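Side-chain contacts in VP35 (Myotis lucifugus, PDB 6DKU), which is a bat-genome homolog of the filoviral polymerase cofactor VP35 and probably antagonises interferon responses through the interferon inhibitory domain modelled here: residues T10-V13 with R14-G18; L30-A33 with I34-S38. The protein carries 1 engineered substitution. All coordinates share one frame; numbering follows the deposited sequence.

Contact 1: residues T10-V13 with R14-G18; sequences TEFV and RVLTG. Unlike the reference sequence in segment 14-18: Gly-18 (reference Ser).
Thr-10 to Val-13 run straight into Arg-14 to Thr-17 as consecutive turns of helix 9-18, joined by i to i+4 backbone hydrogen bonds such as Leu-16 N to Phe-12 O (3.0 Å) and Val-15 N to Glu-11 O (2.9 Å). On the outer side, Glu-11 and Arg-14 lie alongside each other, their ends pointing the same way. Arg-14 takes hold of the carboxylate side-on with two nitrogens: NE bonds to Glu-11 OE1 (3.2 Å), and NH2 to Glu-11 OE2 (2.5 Å), completing the salt bridge. The two flat groups are turned 61° apart. Glu-11 OE1 stays close to the guanidinium plane, yet both nitrogens reach their oxygens from above the carboxylate plane rather than within it. A bend at chi3 of Arg-14 (65°) and another at chi2 of Glu-11 bring the charged ends together, and with each grip on a separate oxygen the pairing should restrict rotation of both groups. This i to i+3 ion pair lies on the exposed side of the first helix of the helical subdomain of the VP35 interferon inhibitory domain. The buried side is carried by Phe-12 and Leu-16, one turn apart. Leu-16 CD1 sits over one face of the phenyl ring, 3.9 Å from the Phe-12 ring centroid in a CH-pi contact, offset toward the rim near Phe-12 CE1, while Leu-16 CD2 touches Phe-12 CZ at 3.9 Å. Both side chains also meet helix 41-56: Phe-12 rests on Leu-44 and Ala-47, Leu-16 on Met-48 and Phe-51. Farther along, Thr-17 N bonds to Val-13 O (2.9 Å). Thr-17 OG1 also lies by this carbonyl oxygen, but its modelled approach is too short to be relied on.

Contact 2: residues L30-A33 with I34-S38; sequences LVSA and IAMVS
Ile-34 lays its CG1 branch back along the preceding turn, over the carbonyl oxygen of Leu-30 and beside that residue's side chain, with Ile-34 CG1 4.2 Å from Leu-30 CD1. The two side chains cross obliquely and meet only lightly, a methyl against a methylene. A chi1 of -66° sets Ile-34 CG1 beside its own backbone N, on the side of the earlier turn, and so brings Ile-34 CG1 to 3.2 Å from Leu-30 O. Two residues on, Met-36 does likewise: its CG and SD pass across the carbonyl of Ser-32, SD coming within 3.5 Å of Ser-32 O, and the chain then bends at chi3. Met-36 SD reaches no nearer than 4.0 Å to Ser-32 OG. Underneath, the i to i+4 hydrogen bonds of helix 26-37 continue unbroken from Ile-34 N to Leu-30 O (2.9 Å) through to Val-37 N to Ala-33 O, the last being more bent at the hydrogen (136°). There the helix gives out, and Ser-38 OG folds back to bond to Ala-35 O at 2.7 Å, arriving from above the carbonyl plane. Leu-30 meets Ile-65 and Thr-69 of helix 61-71, Val-31 also meets Ile-65, and Ile-34 meets Ile-68. Around the helix, Ala-33 and Met-36 touch Pro-81, just ahead of strand 82-84, and Ser-32 OG makes a weak hydrogen bond to Tyr-115 OH of strand 113-119, so this helix lies between the helical bundle and the sheet.

Contacts 1 and 2 are turns of successive helices, 9-18 and 26-37, with centres 10 Å apart and touching faces. Phe-12 provides most of the junction: its CD2 packs on Ala-35 CB at 3.6 Å, and its CZ on Ile-34 CG2 at 3.7 Å. Ile-34 meets the ring with CG2, a different branch from the one it uses in contact 2. Beside them Val-13 CG2 lies 3.7 Å from Ser-32 CA, and Leu-16 touches Val-31. Contact 2 is the more central, its centre about 5 Å from the centre of the chain, against about 12 Å for the centre of contact 1. The Phe-12/Leu-16 face of contact 1 and the apolar residues of contact 2 belong to the hydrophobic interior of the helical subdomain.

Contact 1: residues T10-V13 with R14-G18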
# COMPACT_ATOMS: atom_id res chain seq x y z
N THR A 10 -2.42 -9.26 -8.61
CA THR A 10 -3.63 -8.68 -9.18
C THR A 10 -4.88 -9.14 -8.43
O THR A 10 -5.73 -8.32 -8.06
CB THR A 10 -3.75 -9.05 -10.67
OG1 THR A 10 -2.52 -8.73 -11.34
CG2 THR A 10 -4.89 -8.29 -11.31
N GLU A 11 -5.01 -10.45 -8.21
CA GLU A 11 -6.16 -10.95 -7.46
C GLU A 11 -6.16 -10.42 -6.03
O GLU A 11 -7.23 -10.08 -5.49
CB GLU A 11 -6.17 -12.48 -7.49
CG GLU A 11 -7.27 -13.12 -6.65
CD GLU A 11 -8.64 -13.12 -7.32
OE1 GLU A 11 -8.76 -12.61 -8.46
OE2 GLU A 11 -9.59 -13.62 -6.69
N PHE A 12 -4.99 -10.34 -5.39
CA PHE A 12 -4.89 -9.73 -4.06
C PHE A 12 -5.49 -8.33 -4.05
O PHE A 12 -6.33 -7.99 -3.20
CB PHE A 12 -3.42 -9.70 -3.61
CG PHE A 12 -3.19 -9.06 -2.26
CD1 PHE A 12 -3.27 -9.81 -1.09
CD2 PHE A 12 -2.88 -7.70 -2.16
CE1 PHE A 12 -3.06 -9.22 0.15
CE2 PHE A 12 -2.67 -7.11 -0.92
CZ PHE A 12 -2.76 -7.87 0.24
N VAL A 13 -5.07 -7.50 -5.01
CA VAL A 13 -5.57 -6.13 -5.10
C VAL A 13 -7.08 -6.12 -5.34
O VAL A 13 -7.81 -5.31 -4.75
CB VAL A 13 -4.80 -5.37 -6.21
CG1 VAL A 13 -5.63 -4.22 -6.75
CG2 VAL A 13 -3.48 -4.85 -5.68
N ARG A 14 -7.58 -7.02 -6.20
CA ARG A 14 -9.01 -7.02 -6.50
C ARG A 14 -9.84 -7.40 -5.28
O ARG A 14 -10.85 -6.76 -4.97
CB ARG A 14 -9.31 -7.96 -7.67
CG ARG A 14 -10.78 -7.96 -8.05
CD ARG A 14 -11.17 -9.08 -8.99
NE ARG A 14 -11.02 -10.41 -8.39
CZ ARG A 14 -11.78 -10.88 -7.40
NH1 ARG A 14 -12.76 -10.15 -6.88
NH2 ARG A 14 -11.57 -12.11 -6.93
N VAL A 15 -9.41 -8.45 -4.57
CA VAL A 15 -10.14 -8.89 -3.38
C VAL A 15 -10.16 -7.78 -2.34
O VAL A 15 -11.23 -7.37 -1.87
CB VAL A 15 -9.52 -10.17 -2.80
CG1 VAL A 15 -10.01 -10.38 -1.36
CG2 VAL A 15 -9.84 -11.37 -3.67
N LEU A 16 -8.98 -7.28 -1.96
CA LEU A 16 -8.96 -6.31 -0.86
C LEU A 16 -9.65 -5.01 -1.26
O LEU A 16 -10.41 -4.45 -0.46
CB LEU A 16 -7.54 -6.05 -0.38
CG LEU A 16 -7.12 -6.94 0.80
CD1 LEU A 16 -6.66 -8.31 0.32
CD2 LEU A 16 -6.04 -6.26 1.63
N THR A 17 -9.42 -4.52 -2.48
CA THR A 17 -10.07 -3.26 -2.83
C THR A 17 -11.57 -3.43 -3.06
O THR A 17 -12.28 -2.42 -3.08
CB THR A 17 -9.43 -2.62 -4.06
OG1 THR A 17 -9.36 -3.59 -5.12
CG2 THR A 17 -8.03 -2.13 -3.74
N GLY A 18 -12.05 -4.66 -3.22
CA GLY A 18 -13.49 -4.89 -3.19
C GLY A 18 -14.17 -4.35 -1.95
O GLY A 18 -15.31 -3.90 -2.01

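Contact 2: residues L30-A33 with I34-S38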
# COMPACT_ATOMS: atom_id res chain seq x y z
N LEU A 30 -2.44 1.72 -0.86
CA LEU A 30 -1.76 0.90 0.14
C LEU A 30 -1.94 -0.58 -0.17
O LEU A 30 -1.00 -1.37 -0.04
CB LEU A 30 -2.27 1.22 1.54
CG LEU A 30 -1.58 0.46 2.68
CD1 LEU A 30 -0.07 0.52 2.54
CD2 LEU A 30 -2.01 1.03 4.01
N VAL A 31 -3.15 -0.97 -0.59
CA VAL A 31 -3.37 -2.34 -1.04
C VAL A 31 -2.41 -2.68 -2.18
O VAL A 31 -1.72 -3.71 -2.15
CB VAL A 31 -4.84 -2.53 -1.46
CG1 VAL A 31 -5.04 -3.87 -2.13
CG2 VAL A 31 -5.77 -2.35 -0.27
N SER A 32 -2.34 -1.79 -3.17
CA SER A 32 -1.47 -2.01 -4.31
C SER A 32 0.00 -2.08 -3.90
O SER A 32 0.78 -2.86 -4.47
CB SER A 32 -1.68 -0.89 -5.34
OG SER A 32 -1.01 -1.18 -6.55
N ALA A 33 0.41 -1.28 -2.90
CA ALA A 33 1.79 -1.30 -2.45
C ALA A 33 2.12 -2.60 -1.75
O ALA A 33 3.17 -3.21 -2.01
CB ALA A 33 2.05 -0.11 -1.52
N ILE A 34 1.22 -3.05 -0.87
CA ILE A 34 1.37 -4.34 -0.22
C ILE A 34 1.54 -5.44 -1.26
O ILE A 34 2.42 -6.30 -1.14
CB ILE A 34 0.18 -4.61 0.71
CG1 ILE A 34 0.17 -3.61 1.87
CG2 ILE A 34 0.23 -6.03 1.26
CD1 ILE A 34 -1.01 -3.76 2.79
N ALA A 35 0.72 -5.42 -2.32
CA ALA A 35 0.85 -6.45 -3.35
C ALA A 35 2.17 -6.33 -4.09
O ALA A 35 2.82 -7.34 -4.37
CB ALA A 35 -0.32 -6.37 -4.33
N MET A 36 2.58 -5.10 -4.42
CA MET A 36 3.80 -4.90 -5.18
C MET A 36 5.02 -5.38 -4.40
O MET A 36 5.99 -5.89 -4.99
CB MET A 36 3.97 -3.43 -5.54
CG MET A 36 3.08 -2.91 -6.65
SD MET A 36 2.94 -1.12 -6.57
CE MET A 36 4.62 -0.61 -6.94
N VAL A 37 5.00 -5.21 -3.07
CA VAL A 37 6.22 -5.38 -2.27
C VAL A 37 6.43 -6.81 -1.79
O VAL A 37 7.53 -7.15 -1.31
CB VAL A 37 6.19 -4.37 -1.10
CG1 VAL A 37 5.41 -4.94 0.08
CG2 VAL A 37 7.59 -3.92 -0.72
N SER A 38 5.42 -7.67 -1.91
CA SER A 38 5.53 -9.08 -1.55
C SER A 38 6.47 -9.82 -2.50
O SER A 38 6.63 -9.46 -3.67
CB SER A 38 4.15 -9.74 -1.57
OG SER A 38 3.42 -9.38 -2.73